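Local coordinates for YkuI protein (PDB 2BAS), which probably acts in cyclic di-GMP signalling through its EAL domain, the type of domain that hydrolyses this second messenger, at residues E50-G55 against L265-L270. Residues are numbered along the deposited sequence; the frame is centred on the assembly and turned at random.
Sequences EQKVVG and LERDVL
Arg267 grips the backbone of Val53 at both of its polar atoms. Val53 N donates to the carbonyl O of Arg267 in a nearly straight bond (164°). The arginine side chain, bent at chi3 (61°), curls back over the same residue. Its NH2 thereby reaches Val53 O at 2.6 Å. That oxygen lies at the guanidinium edge, tilted 25° from its plane, and NE adds a weak bond to it. The aliphatic part of the arginine crosses the valine, Arg267 CG lying 3.8 Å from Val53 CG2, and the Val53 and Val269 side chains cross at about a right angle, touching through their CG1 methyls. Lys52 runs extended beyond CG, bringing its NZ over one face of the Arg267 guanidinium, 4.2 Å from Arg267 NH2; Asp106, salt-bridged to Arg267 NH1, probably eases this closeness of like charges. A leucine in place of Arg267 would probably leave Val53 O without its side-chain donors and Asp106 without its salt-bridge mate. Asp268 turns instead to Lys271, in the first turn of helix 271-311. The type I turn from Glu266 to Val269 thus fastens the loop ahead of this long helix to the start of strand 53-64, where the EAL domain's modified TIM barrel leads into the helix.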
loop_
_atom_site.group_PDB
_atom_site.type_symbol
_atom_site.label_atom_id
_atom_site.label_comp_id
_atom_site.label_asym_id
_atom_site.label_seq_id
_atom_site.Cartn_x
_atom_site.Cartn_y
_atom_site.Cartn_z
ATOM N N GLU A 50 14.495 16.242 15.464
ATOM C CA GLU A 50 15.245 17.487 15.597
ATOM C C GLU A 50 15.166 18.008 14.176
ATOM O O GLU A 50 14.816 17.247 13.273
ATOM C CB GLU A 50 16.714 17.230 15.951
ATOM C CG GLU A 50 16.976 16.546 17.298
ATOM C CD GLU A 50 16.991 15.023 17.226
ATOM O OE1 GLU A 50 16.991 14.467 16.106
ATOM O OE2 GLU A 50 17.015 14.379 18.297
ATOM N N GLN A 51 15.469 19.275 13.938
ATOM C CA GLN A 51 15.467 19.722 12.552
ATOM C C GLN A 51 16.915 19.904 12.126
ATOM O O GLN A 51 17.325 21.012 11.773
ATOM C CB GLN A 51 14.654 21.010 12.334
ATOM C CG GLN A 51 13.684 21.419 13.430
ATOM C CD GLN A 51 12.687 20.348 13.823
ATOM O OE1 GLN A 51 12.044 19.726 12.977
ATOM N NE2 GLN A 51 12.545 20.141 15.126
ATOM N N LYS A 52 17.684 18.811 12.168
ATOM C CA LYS A 52 19.132 18.869 11.924
ATOM C C LYS A 52 19.685 17.882 10.896
ATOM O O LYS A 52 18.999 16.942 10.481
ATOM C CB LYS A 52 19.907 18.706 13.234
ATOM C CG LYS A 52 19.952 17.285 13.795
ATOM C CD LYS A 52 21.153 17.138 14.730
ATOM C CE LYS A 52 21.009 15.956 15.677
ATOM N NZ LYS A 52 22.089 15.978 16.705
ATOM N N VAL A 53 20.941 18.108 10.505
ATOM C CA VAL A 53 21.603 17.261 9.527
ATOM C C VAL A 53 21.987 15.916 10.171
ATOM O O VAL A 53 22.583 15.876 11.242
ATOM C CB VAL A 53 22.803 17.979 8.810
ATOM C CG1 VAL A 53 22.615 19.506 8.819
ATOM C CG2 VAL A 53 24.144 17.610 9.417
ATOM N N VAL A 54 21.601 14.823 9.520
ATOM C CA VAL A 54 21.854 13.470 10.025
ATOM C C VAL A 54 22.918 12.766 9.180
ATOM O O VAL A 54 23.474 11.742 9.587
ATOM C CB VAL A 54 20.559 12.627 10.046
ATOM C CG1 VAL A 54 19.630 13.129 11.127
ATOM C CG2 VAL A 54 19.862 12.662 8.695
ATOM N N GLY A 55 23.184 13.336 8.005
ATOM C CA GLY A 55 24.197 12.830 7.092
ATOM C C GLY A 55 24.286 13.654 5.822
ATOM O O GLY A 55 23.687 14.727 5.720
ATOM N N LEU A 265 28.220 21.522 6.755
ATOM C CA LEU A 265 27.548 22.668 7.336
ATOM C C LEU A 265 27.489 22.510 8.839
ATOM O O LEU A 265 27.814 21.446 9.366
ATOM C CB LEU A 265 26.118 22.738 6.793
ATOM C CG LEU A 265 25.914 22.715 5.277
ATOM C CD1 LEU A 265 24.457 22.534 4.964
ATOM C CD2 LEU A 265 26.453 23.994 4.631
ATOM N N GLU A 266 27.075 23.568 9.527
ATOM C CA GLU A 266 26.767 23.483 10.950
ATOM C C GLU A 266 25.582 22.523 11.078
ATOM O O GLU A 266 24.657 22.552 10.262
ATOM C CB GLU A 266 26.407 24.863 11.511
ATOM C CG GLU A 266 27.536 25.903 11.453
ATOM C CD GLU A 266 28.009 26.214 10.027
ATOM O OE1 GLU A 266 27.178 26.060 9.076
ATOM O OE2 GLU A 266 29.212 26.605 9.861
ATOM N N ARG A 267 25.612 21.660 12.084
ATOM C CA ARG A 267 24.579 20.640 12.213
ATOM C C ARG A 267 23.180 21.182 12.521
ATOM O O ARG A 267 22.175 20.511 12.264
ATOM C CB ARG A 267 25.027 19.528 13.155
ATOM C CG ARG A 267 26.130 18.694 12.508
ATOM C CD ARG A 267 26.277 17.320 13.104
ATOM N NE ARG A 267 25.068 16.521 12.956
ATOM C CZ ARG A 267 24.986 15.243 13.299
ATOM N NH1 ARG A 267 26.056 14.628 13.783
ATOM N NH2 ARG A 267 23.845 14.583 13.156
ATOM N N ASP A 268 23.132 22.409 13.043
ATOM C CA ASP A 268 21.887 23.120 13.313
ATOM C C ASP A 268 21.626 24.190 12.253
ATOM O O ASP A 268 20.816 25.095 12.468
ATOM C CB ASP A 268 21.953 23.794 14.691
ATOM C CG ASP A 268 22.126 22.802 15.828
ATOM O OD1 ASP A 268 21.605 21.541 15.629
ATOM O OD2 ASP A 268 22.773 23.298 16.933
ATOM N N VAL A 269 22.304 24.078 11.112
ATOM C CA VAL A 269 22.247 25.096 10.056
ATOM C C VAL A 269 20.835 25.587 9.736
ATOM O O VAL A 269 20.632 26.774 9.465
ATOM C CB VAL A 269 22.961 24.627 8.750
ATOM C CG1 VAL A 269 22.357 23.315 8.217
ATOM C CG2 VAL A 269 22.937 25.727 7.674
ATOM N N LEU A 270 19.862 24.681 9.803
ATOM C CA LEU A 270 18.518 24.984 9.341
ATOM C C LEU A 270 17.425 24.836 10.411
ATOM O O LEU A 270 16.246 25.049 10.117
ATOM C CB LEU A 270 18.216 24.100 8.127
ATOM C CG LEU A 270 17.692 24.796 6.868
ATOM C CD1 LEU A 270 18.691 25.849 6.360
ATOM C CD2 LEU A 270 17.406 23.766 5.785
#